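Long-range contacts in 4-amino-4-deoxy-L-arabinose transferase or related glycosyltransferases of PMT family (Cupriavidus metallidurans, PDB 5EZM), which probably transfers 4-amino-4-deoxy-L-arabinose from a polyprenyl-phosphate carrier to lipid A, as a membrane glycosyltransferase of the GT-C fold: residues Met126-Arg131 / Phe174-Gln179; Ile211-Leu216 / Ile332-Phe337; Pro304-Ala309 / Gly361-Arg366. All coordinates share one frame; numbering follows the deposited sequence.

Contact 1 of 3, residues Met126-Arg131 / Phe174-Gln179; sequences MMAARR and FMLMGQ
Two helices of the GT-C membrane domain, 112-133 and 160-178, run here in nearly the same direction, their short segments inclined by 22° with the axes 9.1 Å apart. Met177 does most of the work between them. Its CB does not aim straight at helix 112-133, but the chain folds twice, at chi2 (-67°) and again at chi3 (-59°), and this swings the thioether across to the other helix. SD settles against the backbone at Met127 and Ala128 and the base of the Arg131 side chain: it lies 3.8 Å from CA of Ala128 and 3.5 Å from CB of Arg131. The methyl carries on along the aliphatic part of Arg131, its CE 3.9 Å from CG of that arginine, the two chains crossing obliquely. Arg131 starts with CG anti to its own backbone N and bends at chi2, so its methylenes stay beside the methionine while its side chain also reaches His180, Ala183 and a bound lipid.

Met127 approaches the same sulfur from another direction. It stretches out through chi2 and turns only at chi3, crossing Met177 at about a right angle, with its CG 4.0 Å from SD of Met177. Its terminal methyl meets the Phe174 ring at the edge, in the ring plane, rather than over a face. Trp191 of helix 185-206 packs against this same ring. On the remaining flank, Ala128 offers its small methyl to the stem and one branch of Leu176. The carbonyl of Leu176 is tied back to helix 112-133 through a hydrogen bond from NE1 of Trp132, while CB of Ala128 sits 4.1 Å from CD1 of Leu176.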
loop_
_atom_site.group_PDB
_atom_site.type_symbol
_atom_site.label_atom_id
_atom_site.label_comp_id
_atom_site.label_asym_id
_atom_site.label_seq_id
_atom_site.Cartn_x
_atom_site.Cartn_y
_atom_site.Cartn_z
ATOM N N MET A 126 -7.983 -17.711 -1.541
ATOM C CA MET A 126 -9.078 -18.634 -1.796
ATOM C C MET A 126 -8.607 -19.940 -2.426
ATOM O O MET A 126 -9.388 -20.898 -2.485
ATOM C CB MET A 126 -10.160 -17.970 -2.652
ATOM C CG MET A 126 -9.699 -17.343 -3.944
ATOM S SD MET A 126 -10.999 -16.273 -4.611
ATOM C CE MET A 126 -12.316 -17.455 -4.890
ATOM N N MET A 127 -7.353 -20.017 -2.873
ATOM C CA MET A 127 -6.797 -21.312 -3.253
ATOM C C MET A 127 -6.586 -22.186 -2.023
ATOM O O MET A 127 -7.025 -23.342 -1.986
ATOM C CB MET A 127 -5.484 -21.131 -4.013
ATOM C CG MET A 127 -4.815 -22.454 -4.357
ATOM S SD MET A 127 -3.287 -22.301 -5.298
ATOM C CE MET A 127 -2.273 -21.376 -4.141
ATOM N N ALA A 128 -5.911 -21.646 -1.003
ATOM C CA ALA A 128 -5.750 -22.389 0.243
ATOM C C ALA A 128 -7.102 -22.690 0.880
ATOM O O ALA A 128 -7.333 -23.800 1.382
ATOM C CB ALA A 128 -4.859 -21.607 1.209
ATOM N N ALA A 129 -8.013 -21.712 0.860
ATOM C CA ALA A 129 -9.351 -21.942 1.392
ATOM C C ALA A 129 -10.050 -23.076 0.655
ATOM O O ALA A 129 -10.665 -23.945 1.282
ATOM C CB ALA A 129 -10.178 -20.660 1.309
ATOM N N ARG A 130 -9.961 -23.089 -0.679
ATOM C CA ARG A 130 -10.593 -24.157 -1.449
ATOM C C ARG A 130 -9.965 -25.506 -1.135
ATOM O O ARG A 130 -10.663 -26.526 -1.071
ATOM C CB ARG A 130 -10.497 -23.860 -2.945
ATOM N N ARG A 131 -8.647 -25.531 -0.928
ATOM C CA ARG A 131 -7.968 -26.782 -0.613
ATOM C C ARG A 131 -8.430 -27.340 0.729
ATOM O O ARG A 131 -8.798 -28.515 0.830
ATOM C CB ARG A 131 -6.457 -26.564 -0.616
ATOM C CG ARG A 131 -5.637 -27.804 -0.305
ATOM C CD ARG A 131 -5.796 -28.855 -1.386
ATOM N NE ARG A 131 -4.712 -29.831 -1.357
ATOM C CZ ARG A 131 -4.686 -30.937 -2.093
ATOM N NH1 ARG A 131 -5.691 -31.211 -2.913
ATOM N NH2 ARG A 131 -3.659 -31.771 -2.005
ATOM N N PHE A 174 0.912 -20.765 0.535
ATOM C CA PHE A 174 1.759 -21.874 0.108
ATOM C C PHE A 174 2.077 -22.799 1.275
ATOM O O PHE A 174 2.134 -24.024 1.106
ATOM C CB PHE A 174 3.045 -21.349 -0.531
ATOM C CG PHE A 174 2.822 -20.586 -1.809
ATOM C CD1 PHE A 174 1.633 -20.711 -2.512
ATOM C CD2 PHE A 174 3.800 -19.740 -2.306
ATOM C CE1 PHE A 174 1.427 -20.007 -3.682
ATOM C CE2 PHE A 174 3.599 -19.034 -3.475
ATOM C CZ PHE A 174 2.412 -19.167 -4.165
ATOM N N MET A 175 2.276 -22.234 2.469
ATOM C CA MET A 175 2.483 -23.073 3.645
ATOM C C MET A 175 1.269 -23.952 3.915
ATOM O O MET A 175 1.412 -25.137 4.241
ATOM C CB MET A 175 2.801 -22.206 4.860
ATOM C CG MET A 175 2.849 -22.964 6.179
ATOM S SD MET A 175 4.132 -24.233 6.237
ATOM C CE MET A 175 4.048 -24.714 7.960
ATOM N N LEU A 176 0.061 -23.395 3.778
ATOM C CA LEU A 176 -1.139 -24.199 4.001
ATOM C C LEU A 176 -1.297 -25.269 2.928
ATOM O O LEU A 176 -1.685 -26.402 3.230
ATOM C CB LEU A 176 -2.376 -23.304 4.054
ATOM C CG LEU A 176 -2.421 -22.269 5.180
ATOM C CD1 LEU A 176 -3.757 -21.539 5.192
ATOM C CD2 LEU A 176 -2.149 -22.913 6.528
ATOM N N MET A 177 -0.999 -24.933 1.669
ATOM C CA MET A 177 -1.096 -25.918 0.595
ATOM C C MET A 177 -0.114 -27.062 0.807
ATOM O O MET A 177 -0.440 -28.227 0.547
ATOM C CB MET A 177 -0.846 -25.255 -0.760
ATOM C CG MET A 177 -1.878 -24.215 -1.173
ATOM S SD MET A 177 -3.506 -24.915 -1.504
ATOM C CE MET A 177 -3.133 -26.073 -2.821
ATOM N N GLY A 178 1.096 -26.748 1.278
ATOM C CA GLY A 178 2.112 -27.772 1.455
ATOM C C GLY A 178 1.878 -28.694 2.631
ATOM O O GLY A 178 2.470 -29.775 2.682
ATOM N N GLN A 179 1.032 -28.297 3.578
ATOM C CA GLN A 179 0.769 -29.100 4.761
ATOM C C GLN A 179 -0.543 -29.868 4.675
ATOM O O GLN A 179 -1.016 -30.382 5.694
ATOM C CB GLN A 179 0.781 -28.216 6.011
ATOM C CG GLN A 179 2.120 -27.550 6.271
ATOM C CD GLN A 179 3.255 -28.549 6.372
ATOM O OE1 GLN A 179 3.119 -29.599 6.997
ATOM N NE2 GLN A 179 4.381 -28.229 5.748
#

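Contact 2 of 3, residues Ile211-Leu216 / Ile332-Phe337; sequences IALPGL and IAIFVF. With DSL (mono-trans, octa-cis decaprenyl-phosphate), chain C; MPG ([(Z)-octadec-9-enyl] (2R)-2,3-bis(oxidanyl)propanoate), chain Z.
Leu213 is where the two helices pack most closely. Its CD2 branch touches the Phe337 ring obliquely, 3.5 Å from CD2 of Phe337, and at the same time meets Ile334, 3.7 Å from CG1 of that residue. The other branch, CD1, lies against CG2 of Ile334, and the leucine crosses the isoleucine at about a right angle, both methyls in use. An alanine here would remove both branches and would probably loosen the hold on Ile334 and Phe337 together. These are predicted transmembrane helices of the GT-C domain, their short segments inclined at 126°, and helix 209-224 is kinked where Pro214 has no amide hydrogen to give to the turn before.

One turn along, the packing is looser: CD2 of Leu216 stays 4.1 Å from CB of Phe337, and Ala333 is met mainly through its carbonyl. Lipid takes over beyond the interface. CB of Pro214, pointing away from helix 323-339, is 3.6 Å from C26 of the decaprenyl phosphate, and Gly215 lets C34 of the same chain come up to its CA. On helix 323-339, CG2 of Val336 lies 3.7 Å from C2 of a bound single-chain lipid (MPG).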
loop_
_atom_site.group_PDB
_atom_site.type_symbol
_atom_site.label_atom_id
_atom_site.label_comp_id
_atom_site.label_asym_id
_atom_site.label_seq_id
_atom_site.Cartn_x
_atom_site.Cartn_y
_atom_site.Cartn_z
ATOM N N ILE A 211 10.702 -12.644 6.729
ATOM C CA ILE A 211 11.056 -13.911 7.351
ATOM C C ILE A 211 10.882 -13.883 8.865
ATOM O O ILE A 211 10.687 -14.951 9.466
ATOM C CB ILE A 211 12.492 -14.344 6.980
ATOM C CG1 ILE A 211 12.697 -15.834 7.286
ATOM C CG2 ILE A 211 13.521 -13.487 7.698
ATOM C CD1 ILE A 211 14.017 -16.396 6.809
ATOM N N ALA A 212 10.898 -12.706 9.494
ATOM C CA ALA A 212 10.759 -12.649 10.945
ATOM C C ALA A 212 9.326 -12.942 11.368
ATOM O O ALA A 212 9.088 -13.747 12.277
ATOM C CB ALA A 212 11.209 -11.284 11.463
ATOM N N LEU A 213 8.357 -12.297 10.719
ATOM C CA LEU A 213 6.956 -12.546 11.051
ATOM C C LEU A 213 6.532 -13.986 10.795
ATOM O O LEU A 213 5.892 -14.578 11.682
ATOM C CB LEU A 213 6.062 -11.556 10.299
ATOM C CG LEU A 213 5.987 -10.172 10.933
ATOM C CD1 LEU A 213 5.067 -9.268 10.130
ATOM C CD2 LEU A 213 5.506 -10.304 12.363
ATOM N N PRO A 214 6.828 -14.606 9.643
ATOM C CA PRO A 214 6.472 -16.030 9.496
ATOM C C PRO A 214 7.062 -16.901 10.588
ATOM O O PRO A 214 6.317 -17.605 11.285
ATOM C CB PRO A 214 7.024 -16.381 8.107
ATOM C CG PRO A 214 7.009 -15.104 7.375
ATOM C CD PRO A 214 7.383 -14.065 8.390
ATOM N N GLY A 215 8.385 -16.850 10.773
ATOM C CA GLY A 215 9.016 -17.649 11.813
ATOM C C GLY A 215 8.371 -17.455 13.168
ATOM O O GLY A 215 8.068 -18.422 13.871
ATOM N N LEU A 216 8.141 -16.195 13.547
ATOM C CA LEU A 216 7.361 -15.901 14.744
ATOM C C LEU A 216 6.043 -16.668 14.730
ATOM O O LEU A 216 5.798 -17.531 15.582
ATOM C CB LEU A 216 7.113 -14.393 14.844
ATOM C CG LEU A 216 6.148 -13.924 15.934
ATOM C CD1 LEU A 216 6.713 -14.199 17.322
ATOM C CD2 LEU A 216 5.813 -12.448 15.762
ATOM N N ILE A 332 -3.176 -12.760 14.690
ATOM C CA ILE A 332 -3.003 -12.297 16.065
ATOM C C ILE A 332 -1.536 -11.992 16.348
ATOM O O ILE A 332 -1.202 -10.941 16.909
ATOM C CB ILE A 332 -3.564 -13.330 17.058
ATOM C CG1 ILE A 332 -5.070 -13.506 16.857
ATOM C CG2 ILE A 332 -3.267 -12.905 18.489
ATOM C CD1 ILE A 332 -5.655 -14.683 17.619
ATOM N N ALA A 333 -0.642 -12.905 15.965
ATOM C CA ALA A 333 0.778 -12.718 16.245
ATOM C C ALA A 333 1.323 -11.482 15.541
ATOM O O ALA A 333 2.039 -10.675 16.146
ATOM C CB ALA A 333 1.563 -13.962 15.833
ATOM N N ILE A 334 0.997 -11.311 14.258
ATOM C CA ILE A 334 1.482 -10.131 13.547
ATOM C C ILE A 334 0.874 -8.862 14.139
ATOM O O ILE A 334 1.556 -7.835 14.289
ATOM C CB ILE A 334 1.192 -10.268 12.042
ATOM C CG1 ILE A 334 2.038 -11.398 11.453
ATOM C CG2 ILE A 334 1.476 -8.969 11.318
ATOM C CD1 ILE A 334 1.755 -11.681 10.001
ATOM N N PHE A 335 -0.408 -8.924 14.515
ATOM C CA PHE A 335 -1.070 -7.771 15.118
ATOM C C PHE A 335 -0.370 -7.340 16.400
ATOM O O PHE A 335 -0.062 -6.157 16.580
ATOM C CB PHE A 335 -2.539 -8.091 15.392
ATOM C CG PHE A 335 -3.302 -6.954 16.015
ATOM C CD1 PHE A 335 -3.908 -5.995 15.221
ATOM C CD2 PHE A 335 -3.419 -6.848 17.391
ATOM C CE1 PHE A 335 -4.612 -4.946 15.791
ATOM C CE2 PHE A 335 -4.118 -5.804 17.965
ATOM C CZ PHE A 335 -4.715 -4.851 17.167
ATOM N N VAL A 336 -0.113 -8.284 17.309
ATOM C CA VAL A 336 0.530 -7.907 18.563
ATOM C C VAL A 336 1.989 -7.540 18.333
ATOM O O VAL A 336 2.568 -6.769 19.108
ATOM C CB VAL A 336 0.390 -9.024 19.616
ATOM C CG1 VAL A 336 -1.068 -9.399 19.798
ATOM C CG2 VAL A 336 1.229 -10.231 19.242
ATOM N N PHE A 337 2.608 -8.069 17.274
ATOM C CA PHE A 337 3.985 -7.692 16.975
ATOM C C PHE A 337 4.072 -6.219 16.605
ATOM O O PHE A 337 4.890 -5.475 17.161
ATOM C CB PHE A 337 4.551 -8.555 15.849
ATOM C CG PHE A 337 5.868 -8.057 15.318
ATOM C CD1 PHE A 337 7.047 -8.316 15.997
ATOM C CD2 PHE A 337 5.926 -7.318 14.146
ATOM C CE1 PHE A 337 8.259 -7.856 15.515
ATOM C CE2 PHE A 337 7.135 -6.853 13.658
ATOM C CZ PHE A 337 8.303 -7.123 14.343
HETATM C C21 DSL C . 3.177 -19.333 9.315
HETATM C C22 DSL C . 4.037 -19.609 8.094
HETATM C C23 DSL C . 3.503 -19.294 6.702
HETATM C C24 DSL C . 5.265 -20.127 8.248
HETATM C C25 DSL C . 6.154 -20.410 7.009
HETATM C C26 DSL C . 7.587 -19.893 7.313
HETATM C C27 DSL C . 8.617 -21.062 7.147
HETATM C C28 DSL C . 8.289 -22.251 6.213
HETATM C C29 DSL C . 9.786 -21.028 7.818
HETATM C C30 DSL C . 10.113 -19.833 8.751
HETATM C C31 DSL C . 11.080 -20.293 9.892
HETATM C C32 DSL C . 12.327 -19.341 9.953
HETATM C C33 DSL C . 13.496 -19.531 8.967
HETATM C C34 DSL C . 12.382 -18.357 10.883
HETATM C C2 MPG Z . 2.589 -13.062 21.141
HETATM C C3 MPG Z . 1.692 -13.907 20.245
HETATM C C4 MPG Z . 0.412 -14.332 20.952
HETATM C C5 MPG Z . -0.364 -15.400 20.162
HETATM C C6 MPG Z . -1.672 -15.833 20.848
HETATM C C7 MPG Z . -2.377 -16.956 20.063
HETATM C C8 MPG Z . -3.658 -17.479 20.754
HETATM C C9 MPG Z . -4.126 -18.832 20.158
HETATM C C10 MPG Z . -5.452 -19.344 20.786
HETATM C C11 MPG Z . -5.710 -20.840 20.494
HETATM C C12 MPG Z . -7.234 -21.208 20.541
HETATM C C1 MPG Z . 3.868 -12.606 20.432
#

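Contact 3 of 3, residues Pro304-Ala309 / Gly361-Arg366; sequences PKLWTA and GVALDR. With MPG ([(Z)-octadec-9-enyl] (2R)-2,3-bis(oxidanyl)propanoate), chain B; MPG ([(Z)-octadec-9-enyl] (2R)-2,3-bis(oxidanyl)propanoate), chain O.
Arg366 N is gripped twice, by a good bond to the carbonyl O of Ala363 at 2.9 Å and a weak one to O of Val362 at 3.2 Å, so this amide draws on carbonyls three and four residues back. From there the Arg366 side chain runs extended from CG to NE toward helix 303-310. Its NH1 stands 3.5 Å from O of Thr308, which lies near the guanidinium plane at its edge.

The apolar part of the contact is made by small groups. The methyl of Ala363 points at the other helix and rests against both the carbonyl O of Lys305 and the CD2 branch of Leu306, with CB of Ala363 3.8 Å from CD2 of Leu306. Beside it, CG2 of Val362 meets CB of Ala309 at 3.5 Å. Lys305 starts out toward Ala363, then leads its extended chain away. With such short side chains between them, the axes of the segments come within 8.8 Å while inclined at 102°, a near-perpendicular helix crossing in the GT-C membrane domain, away from the zinc site.

Lipid lies along helix 303-310, with one molecule over a face of the Trp307 indole and another beside Pro304. Asp365 makes a salt bridge through OD1 to Arg136 of helix 135-147, Leu364 packs on Phe140 of that helix and on Trp372 of helix 369-389, and Lys305 reaches Ser371 of the latter.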
loop_
_atom_site.group_PDB
_atom_site.type_symbol
_atom_site.label_atom_id
_atom_site.label_comp_id
_atom_site.label_asym_id
_atom_site.label_seq_id
_atom_site.Cartn_x
_atom_site.Cartn_y
_atom_site.Cartn_z
ATOM N N PRO A 304 -16.295 -12.337 16.317
ATOM C CA PRO A 304 -16.311 -13.511 17.206
ATOM C C PRO A 304 -16.313 -14.826 16.449
ATOM O O PRO A 304 -15.561 -15.743 16.803
ATOM C CB PRO A 304 -17.601 -13.315 18.015
ATOM C CG PRO A 304 -17.824 -11.848 18.004
ATOM C CD PRO A 304 -17.376 -11.390 16.654
ATOM N N LYS A 305 -17.128 -14.938 15.398
ATOM C CA LYS A 305 -17.195 -16.162 14.611
ATOM C C LYS A 305 -15.899 -16.459 13.871
ATOM O O LYS A 305 -15.751 -17.564 13.337
ATOM C CB LYS A 305 -18.369 -16.082 13.632
ATOM C CG LYS A 305 -19.712 -16.330 14.299
ATOM C CD LYS A 305 -20.879 -15.791 13.489
ATOM C CE LYS A 305 -22.200 -16.067 14.207
ATOM N NZ LYS A 305 -23.357 -15.373 13.569
ATOM N N LEU A 306 -14.963 -15.507 13.821
ATOM C CA LEU A 306 -13.619 -15.818 13.344
ATOM C C LEU A 306 -12.831 -16.586 14.396
ATOM O O LEU A 306 -12.155 -17.571 14.077
ATOM C CB LEU A 306 -12.885 -14.536 12.958
ATOM C CG LEU A 306 -13.508 -13.701 11.842
ATOM C CD1 LEU A 306 -12.517 -12.661 11.352
ATOM C CD2 LEU A 306 -13.962 -14.593 10.705
ATOM N N TRP A 307 -12.911 -16.153 15.656
ATOM C CA TRP A 307 -12.264 -16.880 16.743
ATOM C C TRP A 307 -12.763 -18.320 16.806
ATOM O O TRP A 307 -11.971 -19.270 16.783
ATOM C CB TRP A 307 -12.512 -16.152 18.066
ATOM C CG TRP A 307 -11.956 -16.854 19.269
ATOM C CD1 TRP A 307 -12.632 -17.681 20.118
ATOM C CD2 TRP A 307 -10.612 -16.784 19.759
ATOM N NE1 TRP A 307 -11.791 -18.133 21.106
ATOM C CE2 TRP A 307 -10.546 -17.597 20.909
ATOM C CE3 TRP A 307 -9.458 -16.117 19.338
ATOM C CZ2 TRP A 307 -9.372 -17.760 21.642
ATOM C CZ3 TRP A 307 -8.294 -16.278 20.069
ATOM C CH2 TRP A 307 -8.260 -17.094 21.208
ATOM N N THR A 308 -14.086 -18.502 16.835
ATOM C CA THR A 308 -14.686 -19.830 16.910
ATOM C C THR A 308 -14.422 -20.608 15.626
ATOM O O THR A 308 -14.918 -21.727 15.448
ATOM C CB THR A 308 -16.193 -19.738 17.169
ATOM O OG1 THR A 308 -16.839 -19.111 16.056
ATOM C CG2 THR A 308 -16.474 -18.939 18.429
ATOM N N ALA A 309 -13.649 -20.010 14.722
ATOM C CA ALA A 309 -13.239 -20.682 13.503
ATOM C C ALA A 309 -11.889 -21.368 13.645
ATOM O O ALA A 309 -11.656 -22.395 12.999
ATOM C CB ALA A 309 -13.200 -19.682 12.346
ATOM N N GLY A 361 -13.942 -16.699 5.344
ATOM C CA GLY A 361 -14.455 -17.700 4.427
ATOM C C GLY A 361 -15.090 -18.880 5.132
ATOM O O GLY A 361 -16.118 -19.398 4.690
ATOM N N VAL A 362 -14.508 -19.311 6.252
ATOM C CA VAL A 362 -15.112 -20.450 6.932
ATOM C C VAL A 362 -16.274 -19.993 7.804
ATOM O O VAL A 362 -17.304 -20.672 7.883
ATOM C CB VAL A 362 -14.058 -21.249 7.726
ATOM C CG1 VAL A 362 -12.872 -21.572 6.839
ATOM C CG2 VAL A 362 -13.604 -20.514 8.964
ATOM N N ALA A 363 -16.160 -18.814 8.425
ATOM C CA ALA A 363 -17.234 -18.351 9.295
ATOM C C ALA A 363 -18.515 -18.154 8.497
ATOM O O ALA A 363 -19.558 -18.744 8.813
ATOM C CB ALA A 363 -16.825 -17.063 10.006
ATOM N N LEU A 364 -18.440 -17.357 7.428
ATOM C CA LEU A 364 -19.581 -17.199 6.534
ATOM C C LEU A 364 -20.071 -18.544 6.021
ATOM O O LEU A 364 -21.270 -18.715 5.769
ATOM C CB LEU A 364 -19.208 -16.283 5.365
ATOM C CG LEU A 364 -18.706 -14.882 5.732
ATOM C CD1 LEU A 364 -18.145 -14.151 4.517
ATOM C CD2 LEU A 364 -19.814 -14.067 6.378
ATOM N N ASP A 365 -19.169 -19.522 5.889
ATOM C CA ASP A 365 -19.572 -20.817 5.358
ATOM C C ASP A 365 -20.508 -21.563 6.298
ATOM O O ASP A 365 -21.270 -22.419 5.839
ATOM C CB ASP A 365 -18.341 -21.673 5.066
ATOM C CG ASP A 365 -18.679 -22.927 4.294
ATOM O OD1 ASP A 365 -19.664 -22.898 3.526
ATOM O OD2 ASP A 365 -17.962 -23.938 4.458
ATOM N N ARG A 366 -20.485 -21.251 7.593
ATOM C CA ARG A 366 -21.328 -21.931 8.565
ATOM C C ARG A 366 -22.596 -21.157 8.897
ATOM O O ARG A 366 -23.400 -21.629 9.708
ATOM C CB ARG A 366 -20.533 -22.199 9.846
ATOM C CG ARG A 366 -19.286 -23.037 9.625
ATOM C CD ARG A 366 -18.449 -23.130 10.891
ATOM N NE ARG A 366 -17.253 -23.947 10.698
ATOM C CZ ARG A 366 -16.283 -24.077 11.598
ATOM N NH1 ARG A 366 -16.363 -23.439 12.761
ATOM N NH2 ARG A 366 -15.231 -24.842 11.337
HETATM C C2 MPG B . -16.554 -16.601 21.698
HETATM C C3 MPG B . -15.692 -15.533 21.037
HETATM C C4 MPG B . -14.423 -15.270 21.833
HETATM C C5 MPG B . -13.567 -14.129 21.260
HETATM C C6 MPG B . -12.265 -13.949 22.056
HETATM C C1 MPG B . -17.928 -16.741 21.039
HETATM C C2 MPG O . -16.108 -6.667 17.181
HETATM C C3 MPG O . -17.597 -6.599 17.505
HETATM C C4 MPG O . -18.344 -7.836 17.029
HETATM C C5 MPG O . -19.827 -7.843 17.435
HETATM C C6 MPG O . -20.468 -9.232 17.279
HETATM C C7 MPG O . -21.826 -9.331 17.998
HETATM C C8 MPG O . -22.259 -10.795 18.258
HETATM C C1 MPG O . -15.319 -5.490 17.758
#

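In the fold
Contact 1 closes before contact 2 opens, whereas contacts 2 and 3 interleave along the chain: 211-216, 304-309, 332-337, 361-366. Helices 303-310, 323-339 and 352-365 are successive, and contacts 2 and 3 touch where CD1 of Ile332 meets CZ3 of Trp307 at 3.9 Å. Their centres are nonetheless about 22 Å apart. Contact 1 lies about 19 Å from contact 2 and 17 Å from contact 3, centre to centre, touching neither. Helices 160-178 and 209-224, from contacts 1 and 2, both contribute to the decaprenyl-phosphate pocket, through Met175 and through Ile211, Pro214 and Gly215. Contacts 1 and 2 pack two carrier-pocket helices into the GT-C domain; contact 3 joins helices farther along the chain.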